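Local coordinates for protein uncharacterized esterase YxiM (Bacillus subtilis, PDB 2O14) that is an uncharacterised esterase of the GDSL lipolytic family, probably hydrolysing ester bonds, with a galactose-binding-like beta domain ahead of its SGNH-hydrolase-like domain, at residues A[277-285]-A[331-341]; A[249-259]-A[297-308]. All coordinates share one frame; numbering follows the deposited sequence.

Contact 1 (A[277-285]-A[331-341]); sequences PQGRATDFT and TLGLYMDGDTL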
loop_
_atom_site.group_PDB
_atom_site.type_symbol
_atom_site.label_atom_id
_atom_site.label_comp_id
_atom_site.label_asym_id
_atom_site.label_seq_id
_atom_site.Cartn_x
_atom_site.Cartn_y
_atom_site.Cartn_z
ATOM N N PRO A 277 -9.671 12.074 8.437
ATOM C CA PRO A 277 -10.440 11.552 7.304
ATOM C C PRO A 277 -11.681 12.364 6.940
ATOM O O PRO A 277 -12.407 12.845 7.816
ATOM C CB PRO A 277 -10.763 10.115 7.729
ATOM C CG PRO A 277 -10.737 10.169 9.226
ATOM C CD PRO A 277 -9.578 11.084 9.526
ATOM N N GLN A 278 -11.908 12.533 5.642
ATOM C CA GLN A 278 -13.073 13.276 5.176
ATOM C C GLN A 278 -14.340 12.540 5.591
ATOM O O GLN A 278 -14.285 11.361 5.960
ATOM C CB GLN A 278 -13.034 13.451 3.661
ATOM C CG GLN A 278 -12.059 12.552 2.937
ATOM C CD GLN A 278 -12.402 11.092 3.061
ATOM O OE1 GLN A 278 -13.539 10.692 2.820
ATOM N NE2 GLN A 278 -11.420 10.282 3.429
ATOM N N GLY A 279 -15.474 13.235 5.538
ATOM C CA GLY A 279 -16.734 12.629 5.935
ATOM C C GLY A 279 -17.495 11.941 4.819
ATOM O O GLY A 279 -16.914 11.534 3.810
ATOM N N ARG A 280 -18.804 11.803 5.005
ATOM C CA ARG A 280 -19.656 11.165 4.009
ATOM C C ARG A 280 -20.135 12.179 2.972
ATOM O O ARG A 280 -20.236 13.375 3.256
ATOM C CB ARG A 280 -20.861 10.506 4.685
ATOM C CG ARG A 280 -20.521 9.277 5.523
ATOM C CD ARG A 280 -21.759 8.753 6.240
ATOM N NE ARG A 280 -21.488 7.564 7.046
ATOM C CZ ARG A 280 -21.216 6.362 6.545
ATOM N NH1 ARG A 280 -21.176 6.179 5.232
ATOM N NH2 ARG A 280 -20.990 5.339 7.360
ATOM N N ALA A 281 -20.436 11.691 1.771
ATOM C CA ALA A 281 -20.895 12.544 0.680
ATOM C C ALA A 281 -22.194 13.286 0.994
ATOM O O ALA A 281 -22.505 14.293 0.363
ATOM C CB ALA A 281 -21.079 11.707 -0.581
ATOM N N THR A 282 -22.944 12.790 1.972
ATOM C CA THR A 282 -24.221 13.388 2.338
ATOM C C THR A 282 -24.225 14.217 3.624
ATOM O O THR A 282 -25.293 14.535 4.152
ATOM C CB THR A 282 -25.302 12.295 2.453
ATOM O OG1 THR A 282 -24.836 11.258 3.322
ATOM C CG2 THR A 282 -25.599 11.695 1.087
ATOM N N ASP A 283 -23.046 14.569 4.128
ATOM C CA ASP A 283 -22.962 15.372 5.346
ATOM C C ASP A 283 -23.203 16.862 5.059
ATOM O O ASP A 283 -22.422 17.727 5.466
ATOM C CB ASP A 283 -21.598 15.189 6.019
ATOM C CG ASP A 283 -21.388 13.778 6.552
ATOM O OD1 ASP A 283 -22.371 13.007 6.639
ATOM O OD2 ASP A 283 -20.233 13.447 6.896
ATOM N N PHE A 284 -24.292 17.143 4.348
ATOM C CA PHE A 284 -24.685 18.506 3.999
ATOM C C PHE A 284 -25.856 18.933 4.870
ATOM O O PHE A 284 -26.769 18.142 5.112
ATOM C CB PHE A 284 -25.132 18.575 2.539
ATOM C CG PHE A 284 -24.007 18.713 1.561
ATOM C CD1 PHE A 284 -23.422 19.954 1.331
ATOM C CD2 PHE A 284 -23.541 17.605 0.854
ATOM C CE1 PHE A 284 -22.390 20.094 0.408
ATOM C CE2 PHE A 284 -22.504 17.735 -0.075
ATOM C CZ PHE A 284 -21.930 18.982 -0.296
ATOM N N THR A 285 -25.836 20.182 5.328
ATOM C CA THR A 285 -26.921 20.707 6.152
ATOM C C THR A 285 -28.005 21.259 5.226
ATOM O O THR A 285 -27.891 21.173 3.999
ATOM C CB THR A 285 -26.454 21.866 7.061
ATOM O OG1 THR A 285 -26.163 23.015 6.252
ATOM C CG2 THR A 285 -25.208 21.470 7.850
ATOM N N THR A 331 -20.769 16.699 -5.472
ATOM C CA THR A 331 -20.011 15.989 -4.445
ATOM C C THR A 331 -20.345 14.504 -4.514
ATOM O O THR A 331 -19.470 13.646 -4.412
ATOM C CB THR A 331 -20.355 16.508 -3.030
ATOM O OG1 THR A 331 -19.869 17.847 -2.881
ATOM C CG2 THR A 331 -19.722 15.622 -1.964
ATOM N N LEU A 332 -21.628 14.216 -4.694
ATOM C CA LEU A 332 -22.112 12.850 -4.788
ATOM C C LEU A 332 -21.410 12.128 -5.934
ATOM O O LEU A 332 -21.247 10.907 -5.906
ATOM C CB LEU A 332 -23.619 12.863 -5.030
ATOM C CG LEU A 332 -24.355 11.553 -4.779
ATOM C CD1 LEU A 332 -24.307 11.220 -3.288
ATOM C CD2 LEU A 332 -25.793 11.691 -5.255
ATOM N N GLY A 333 -20.993 12.891 -6.938
ATOM C CA GLY A 333 -20.309 12.303 -8.076
ATOM C C GLY A 333 -18.852 11.984 -7.790
ATOM O O GLY A 333 -18.141 11.462 -8.651
ATOM N N LEU A 334 -18.401 12.308 -6.582
ATOM C CA LEU A 334 -17.020 12.049 -6.190
ATOM C C LEU A 334 -16.934 10.803 -5.313
ATOM O O LEU A 334 -15.857 10.426 -4.858
ATOM C CB LEU A 334 -16.443 13.256 -5.443
ATOM C CG LEU A 334 -16.365 14.570 -6.228
ATOM C CD1 LEU A 334 -15.810 15.669 -5.333
ATOM C CD2 LEU A 334 -15.486 14.386 -7.456
ATOM N N TYR A 335 -18.080 10.173 -5.072
ATOM C CA TYR A 335 -18.137 8.952 -4.272
ATOM C C TYR A 335 -18.740 7.835 -5.106
ATOM O O TYR A 335 -19.453 8.096 -6.080
ATOM C CB TYR A 335 -18.998 9.151 -3.024
ATOM C CG TYR A 335 -18.354 9.976 -1.938
ATOM C CD1 TYR A 335 -18.133 11.339 -2.105
ATOM C CD2 TYR A 335 -17.983 9.393 -0.730
ATOM C CE1 TYR A 335 -17.560 12.105 -1.089
ATOM C CE2 TYR A 335 -17.407 10.146 0.290
ATOM C CZ TYR A 335 -17.200 11.502 0.104
ATOM O OH TYR A 335 -16.635 12.250 1.111
HETATM N N MSE A 336 -18.453 6.594 -4.731
HETATM C CA MSE A 336 -18.992 5.439 -5.444
HETATM C C MSE A 336 -20.517 5.513 -5.431
HETATM O O MSE A 336 -21.113 5.948 -4.447
HETATM C CB MSE A 336 -18.530 4.139 -4.775
HETATM C CG MSE A 336 -17.039 3.857 -4.922
HETATM SE SE MSE A 336 -16.514 3.564 -6.766
HETATM C CE MSE A 336 -16.866 1.657 -6.878
ATOM N N ASP A 337 -21.144 5.087 -6.523
ATOM C CA ASP A 337 -22.601 5.124 -6.619
ATOM C C ASP A 337 -23.291 4.401 -5.465
ATOM O O ASP A 337 -22.949 3.265 -5.134
ATOM C CB ASP A 337 -23.065 4.513 -7.940
ATOM C CG ASP A 337 -24.577 4.527 -8.081
ATOM O OD1 ASP A 337 -25.161 5.633 -8.111
ATOM O OD2 ASP A 337 -25.182 3.436 -8.153
ATOM N N GLY A 338 -24.270 5.063 -4.858
ATOM C CA GLY A 338 -24.993 4.465 -3.750
ATOM C C GLY A 338 -24.092 4.167 -2.566
ATOM O O GLY A 338 -24.455 3.402 -1.676
ATOM N N ASP A 339 -22.913 4.780 -2.558
ATOM C CA ASP A 339 -21.947 4.581 -1.482
ATOM C C ASP A 339 -21.502 5.960 -0.997
ATOM O O ASP A 339 -20.735 6.647 -1.676
ATOM C CB ASP A 339 -20.738 3.803 -2.010
ATOM C CG ASP A 339 -19.852 3.273 -0.904
ATOM O OD1 ASP A 339 -19.777 3.921 0.162
ATOM O OD2 ASP A 339 -19.219 2.215 -1.108
ATOM N N THR A 340 -21.976 6.364 0.177
ATOM C CA THR A 340 -21.628 7.678 0.707
ATOM C C THR A 340 -20.332 7.710 1.508
ATOM O O THR A 340 -19.967 8.753 2.053
ATOM C CB THR A 340 -22.749 8.223 1.609
ATOM O OG1 THR A 340 -22.861 7.404 2.782
ATOM C CG2 THR A 340 -24.077 8.225 0.864
ATOM N N LEU A 341 -19.632 6.584 1.582
ATOM C CA LEU A 341 -18.392 6.540 2.350
ATOM C C LEU A 341 -17.127 6.431 1.510
ATOM O O LEU A 341 -16.121 7.065 1.818
ATOM C CB LEU A 341 -18.432 5.378 3.347
ATOM C CG LEU A 341 -17.206 5.236 4.260
ATOM C CD1 LEU A 341 -17.097 6.452 5.170
ATOM C CD2 LEU A 341 -17.332 3.962 5.095
#
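The backbones of R280-A281 and T340-L341 run close together, with CA of A281 4.9 Å from CA of T340, and the amide N of A281 gives a 3.0 Å hydrogen bond to T340 O. This joins two loops of the GDSL (SGNH-hydrolase) domain: the one following strand 271-275, and the one carrying D339, which by similarity is an active-site residue. The same T340 O also receives a CA-H...O contact from R280.

A281, second residue of the type I turn R280 to D283, presses its methyl onto the Y335 ring. A281 CB stands 3.5 Å from the centroid of the Y335 ring, 17° off its normal, a CH-pi contact over the face. Beyond that methyl, Y335 OH donates to G279 O at 2.8 Å, coming from above the carbonyl plane, so the ring is held by its hydroxyl as well as its face.

R280 has CG anti to its carbonyl carbon (chi1 -70°) and an extended chain up to NE, which carries the guanidinium past T340; R280 NH1 reaches T340 OG1 at 3.2 Å in a rather bent bond, while L341 CD1 lies over one guanidinium face. D339 makes an Asx turn, its OD1 accepting from L341 N, while its OD2 bonds H342 ND1, consistent with the Asp-His pair that these two are taken to form by similarity. At the far end F284 turns its ring edge to T331, F284 CZ 3.5 Å from T331 OG1, whose hydrogen bond goes to G327 O.

Contact 2 (A[249-259]-A[297-308]); sequences ESEAEFKEVMR and YRASILALAEEE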
loop_
_atom_site.group_PDB
_atom_site.type_symbol
_atom_site.label_atom_id
_atom_site.label_comp_id
_atom_site.label_asym_id
_atom_site.label_seq_id
_atom_site.Cartn_x
_atom_site.Cartn_y
_atom_site.Cartn_z
ATOM N N GLU A 249 -12.818 -0.626 19.891
ATOM C CA GLU A 249 -11.647 0.231 20.028
ATOM C C GLU A 249 -12.107 1.640 20.373
ATOM O O GLU A 249 -12.472 2.415 19.487
ATOM C CB GLU A 249 -10.839 0.253 18.727
ATOM C CG GLU A 249 -9.640 1.187 18.784
ATOM C CD GLU A 249 -8.983 1.396 17.432
ATOM O OE1 GLU A 249 -8.101 0.595 17.054
ATOM O OE2 GLU A 249 -9.363 2.360 16.741
ATOM N N SER A 250 -12.094 1.961 21.665
ATOM C CA SER A 250 -12.529 3.268 22.142
ATOM C C SER A 250 -11.660 4.369 21.565
ATOM O O SER A 250 -10.582 4.106 21.022
ATOM C CB SER A 250 -12.457 3.334 23.667
ATOM O OG SER A 250 -11.107 3.423 24.101
ATOM N N GLU A 251 -12.129 5.606 21.686
ATOM C CA GLU A 251 -11.363 6.734 21.183
ATOM C C GLU A 251 -10.059 6.781 21.968
ATOM O O GLU A 251 -9.006 7.113 21.430
ATOM C CB GLU A 251 -12.140 8.043 21.365
ATOM C CG GLU A 251 -11.521 9.207 20.602
ATOM C CD GLU A 251 -12.397 10.444 20.588
ATOM O OE1 GLU A 251 -13.636 10.305 20.694
ATOM O OE2 GLU A 251 -11.844 11.555 20.448
ATOM N N ALA A 252 -10.139 6.430 23.245
ATOM C CA ALA A 252 -8.959 6.420 24.097
ATOM C C ALA A 252 -7.931 5.417 23.569
ATOM O O ALA A 252 -6.750 5.744 23.444
ATOM C CB ALA A 252 -9.349 6.069 25.528
ATOM N N GLU A 253 -8.375 4.200 23.254
ATOM C CA GLU A 253 -7.449 3.188 22.746
ATOM C C GLU A 253 -6.887 3.679 21.420
ATOM O O GLU A 253 -5.684 3.615 21.176
ATOM C CB GLU A 253 -8.151 1.843 22.529
ATOM C CG GLU A 253 -7.178 0.660 22.494
ATOM C CD GLU A 253 -7.766 -0.600 21.868
ATOM O OE1 GLU A 253 -8.962 -0.886 22.097
ATOM O OE2 GLU A 253 -7.018 -1.312 21.153
ATOM N N PHE A 254 -7.774 4.166 20.566
ATOM C CA PHE A 254 -7.385 4.685 19.265
ATOM C C PHE A 254 -6.229 5.667 19.421
ATOM O O PHE A 254 -5.189 5.536 18.774
ATOM C CB PHE A 254 -8.578 5.389 18.621
ATOM C CG PHE A 254 -8.217 6.228 17.437
ATOM C CD1 PHE A 254 -7.917 5.636 16.212
ATOM C CD2 PHE A 254 -8.180 7.619 17.544
ATOM C CE1 PHE A 254 -7.585 6.415 15.104
ATOM C CE2 PHE A 254 -7.849 8.413 16.442
ATOM C CZ PHE A 254 -7.552 7.810 15.217
ATOM N N LYS A 255 -6.426 6.647 20.297
ATOM C CA LYS A 255 -5.432 7.684 20.555
ATOM C C LYS A 255 -4.109 7.101 21.060
ATOM O O LYS A 255 -3.037 7.548 20.649
ATOM C CB LYS A 255 -6.011 8.681 21.564
ATOM C CG LYS A 255 -5.253 9.984 21.723
ATOM C CD LYS A 255 -6.043 10.936 22.619
ATOM C CE LYS A 255 -5.240 12.172 22.995
ATOM N NZ LYS A 255 -4.759 12.894 21.795
ATOM N N GLU A 256 -4.187 6.104 21.942
ATOM C CA GLU A 256 -2.996 5.454 22.503
ATOM C C GLU A 256 -2.184 4.704 21.447
ATOM O O GLU A 256 -0.961 4.818 21.396
ATOM C CB GLU A 256 -3.390 4.447 23.579
ATOM C CG GLU A 256 -4.057 5.012 24.812
ATOM C CD GLU A 256 -4.567 3.904 25.728
ATOM O OE1 GLU A 256 -3.780 2.979 26.039
ATOM O OE2 GLU A 256 -5.750 3.954 26.135
ATOM N N VAL A 257 -2.877 3.911 20.634
ATOM C CA VAL A 257 -2.243 3.131 19.580
ATOM C C VAL A 257 -1.606 4.056 18.557
ATOM O O VAL A 257 -0.471 3.839 18.123
ATOM C CB VAL A 257 -3.269 2.236 18.857
ATOM C CG1 VAL A 257 -2.619 1.566 17.651
ATOM C CG2 VAL A 257 -3.809 1.194 19.821
HETATM N N MSE A 258 -2.355 5.083 18.172
HETATM C CA MSE A 258 -1.881 6.066 17.206
HETATM C C MSE A 258 -0.620 6.741 17.729
HETATM O O MSE A 258 0.344 6.921 16.990
HETATM C CB MSE A 258 -2.966 7.114 16.954
HETATM C CG MSE A 258 -4.170 6.587 16.191
HETATM SE SE MSE A 258 -3.817 6.427 14.285
HETATM C CE MSE A 258 -4.030 8.306 13.820
ATOM N N ARG A 259 -0.635 7.103 19.009
ATOM C CA ARG A 259 0.504 7.761 19.645
ATOM C C ARG A 259 1.755 6.895 19.545
ATOM O O ARG A 259 2.834 7.382 19.213
ATOM C CB ARG A 259 0.199 8.034 21.120
ATOM C CG ARG A 259 1.263 8.849 21.844
ATOM C CD ARG A 259 1.001 8.863 23.342
ATOM N NE ARG A 259 -0.351 9.308 23.662
ATOM C CZ ARG A 259 -0.790 10.555 23.513
ATOM N NH1 ARG A 259 0.017 11.499 23.047
ATOM N NH2 ARG A 259 -2.042 10.858 23.828
ATOM N N TYR A 297 -13.299 10.042 15.014
ATOM C CA TYR A 297 -12.375 10.428 16.089
ATOM C C TYR A 297 -11.471 11.619 15.748
ATOM O O TYR A 297 -10.351 11.717 16.256
ATOM C CB TYR A 297 -11.470 9.256 16.497
ATOM C CG TYR A 297 -12.174 8.069 17.122
ATOM C CD1 TYR A 297 -13.347 8.226 17.860
ATOM C CD2 TYR A 297 -11.635 6.786 17.010
ATOM C CE1 TYR A 297 -13.964 7.133 18.469
ATOM C CE2 TYR A 297 -12.241 5.691 17.617
ATOM C CZ TYR A 297 -13.405 5.869 18.343
ATOM O OH TYR A 297 -14.006 4.778 18.937
ATOM N N ARG A 298 -11.953 12.520 14.897
ATOM C CA ARG A 298 -11.176 13.696 14.501
ATOM C C ARG A 298 -10.559 14.433 15.683
ATOM O O ARG A 298 -9.420 14.892 15.612
ATOM C CB ARG A 298 -12.051 14.667 13.700
ATOM C CG ARG A 298 -11.375 15.996 13.377
ATOM C CD ARG A 298 -12.067 16.715 12.229
ATOM N NE ARG A 298 -11.482 18.032 11.979
ATOM C CZ ARG A 298 -11.731 19.113 12.710
ATOM N NH1 ARG A 298 -12.560 19.043 13.741
ATOM N NH2 ARG A 298 -11.138 20.260 12.420
ATOM N N ALA A 299 -11.315 14.546 16.769
ATOM C CA ALA A 299 -10.842 15.245 17.959
ATOM C C ALA A 299 -9.492 14.715 18.456
ATOM O O ALA A 299 -8.596 15.494 18.792
ATOM C CB ALA A 299 -11.893 15.140 19.067
ATOM N N SER A 300 -9.351 13.393 18.497
ATOM C CA SER A 300 -8.117 12.763 18.958
ATOM C C SER A 300 -6.960 12.970 18.001
ATOM O O SER A 300 -5.809 13.091 18.424
ATOM C CB SER A 300 -8.331 11.261 19.169
ATOM O OG SER A 300 -9.222 11.032 20.245
ATOM N N ILE A 301 -7.262 12.997 16.707
ATOM C CA ILE A 301 -6.232 13.200 15.697
ATOM C C ILE A 301 -5.634 14.604 15.836
ATOM O O ILE A 301 -4.419 14.782 15.729
ATOM C CB ILE A 301 -6.810 13.012 14.273
ATOM C CG1 ILE A 301 -7.371 11.595 14.129
ATOM C CG2 ILE A 301 -5.726 13.237 13.229
ATOM C CD1 ILE A 301 -8.072 11.338 12.816
ATOM N N LEU A 302 -6.482 15.601 16.082
ATOM C CA LEU A 302 -6.005 16.975 16.241
ATOM C C LEU A 302 -5.108 17.056 17.475
ATOM O O LEU A 302 -4.016 17.623 17.431
ATOM C CB LEU A 302 -7.183 17.941 16.400
ATOM C CG LEU A 302 -8.215 17.964 15.268
ATOM C CD1 LEU A 302 -9.387 18.845 15.669
ATOM C CD2 LEU A 302 -7.573 18.472 13.986
ATOM N N ALA A 303 -5.577 16.476 18.574
ATOM C CA ALA A 303 -4.827 16.479 19.823
ATOM C C ALA A 303 -3.460 15.810 19.669
ATOM O O ALA A 303 -2.445 16.339 20.130
ATOM C CB ALA A 303 -5.632 15.777 20.908
ATOM N N LEU A 304 -3.438 14.649 19.019
ATOM C CA LEU A 304 -2.198 13.911 18.800
ATOM C C LEU A 304 -1.174 14.712 18.006
ATOM O O LEU A 304 0.024 14.627 18.265
ATOM C CB LEU A 304 -2.486 12.596 18.071
ATOM C CG LEU A 304 -2.986 11.420 18.915
ATOM C CD1 LEU A 304 -3.555 10.330 18.010
ATOM C CD2 LEU A 304 -1.838 10.886 19.755
ATOM N N ALA A 305 -1.644 15.488 17.034
ATOM C CA ALA A 305 -0.737 16.285 16.215
ATOM C C ALA A 305 0.015 17.307 17.069
ATOM O O ALA A 305 1.208 17.549 16.866
ATOM C CB ALA A 305 -1.519 16.988 15.118
ATOM N N GLU A 306 -0.693 17.893 18.029
ATOM C CA GLU A 306 -0.126 18.898 18.924
ATOM C C GLU A 306 0.739 18.258 20.002
ATOM O O GLU A 306 1.856 18.708 20.262
ATOM C CB GLU A 306 -1.254 19.696 19.578
ATOM C CG GLU A 306 -2.225 20.294 18.572
ATOM C CD GLU A 306 -3.484 20.842 19.220
ATOM O OE1 GLU A 306 -4.195 20.060 19.892
ATOM O OE2 GLU A 306 -3.766 22.051 19.052
ATOM N N GLU A 307 0.214 17.205 20.620
ATOM C CA GLU A 307 0.914 16.486 21.678
ATOM C C GLU A 307 2.201 15.797 21.222
ATOM O O GLU A 307 3.213 15.834 21.929
ATOM C CB GLU A 307 -0.019 15.444 22.293
ATOM C CG GLU A 307 -1.161 16.028 23.095
ATOM C CD GLU A 307 -2.203 14.986 23.438
ATOM O OE1 GLU A 307 -1.815 13.842 23.746
ATOM O OE2 GLU A 307 -3.408 15.311 23.409
ATOM N N GLU A 308 2.162 15.160 20.053
ATOM C CA GLU A 308 3.330 14.457 19.523
ATOM C C GLU A 308 4.104 15.289 18.506
ATOM O O GLU A 308 5.078 14.821 17.922
ATOM C CB GLU A 308 2.905 13.131 18.888
ATOM C CG GLU A 308 2.235 12.168 19.858
ATOM C CD GLU A 308 3.077 11.908 21.100
ATOM O OE1 GLU A 308 4.285 11.621 20.951
ATOM O OE2 GLU A 308 2.531 11.982 22.223
#
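E307 OE1 is gripped by two nitrogens of one guanidinium: R259 NH2 at 3.0 Å and NH1 at 3.1 Å, end-on and with carboxylate and guanidinium nearly coplanar. R259 NH1 also holds E308 OE2 at 2.7 Å, in the guanidinium plane, though that carboxylate is turned 71° from it. These salt bridges tie together two neighbouring helices of the SGNH-type alpha/beta domain, 251-266 and 298-307; the axes of segments 251-259 and 298-307 come within 9.8 Å and cross at -33°.

K255 is a knob among S300, A303, L304 and E307. Its chain is extended until chi4 (56°) bends NZ toward E307 OE2, which it meets from above the carboxylate plane. L304 lies alongside, CD2 over one face of the R259 guanidinium and CD1 tight against M258 CB.

At the other end, Y297, the N-cap residue of helix 298-307, lays its ring over E251, whose CA sits above one face, and its OH donates to E249 O on a lone pair. F254 is sandwiched: M258 CG over one face, Y297 CD2 over the opposite one, the two rings meeting obliquely. E251 then stretches along Y297 to accept from S300 OG on the anti lone pair of E251 OE2, 2.7 Å away.

Contacts 1 and 2 belong to the same GDSL domain, their centres about 24 Å apart, and their segments alternate along the chain: 249-259, 277-285, 297-308, 331-341. They touch directly where P277 CD packs 3.6 Å from I301 CD1, so the loop leaving strand 271-275 rests on the helix that contact 2 pairs with 251-266. Contact 1 is the one at the presumed active site. It holds D339, and the side chain of L341 lies about 4 Å from that of H342, its neighbour in sequence, and, more tellingly, about 7 Å from that of S171, the likely nucleophile, measured between nearest atoms. Contact 2 is helix packing away from these residues.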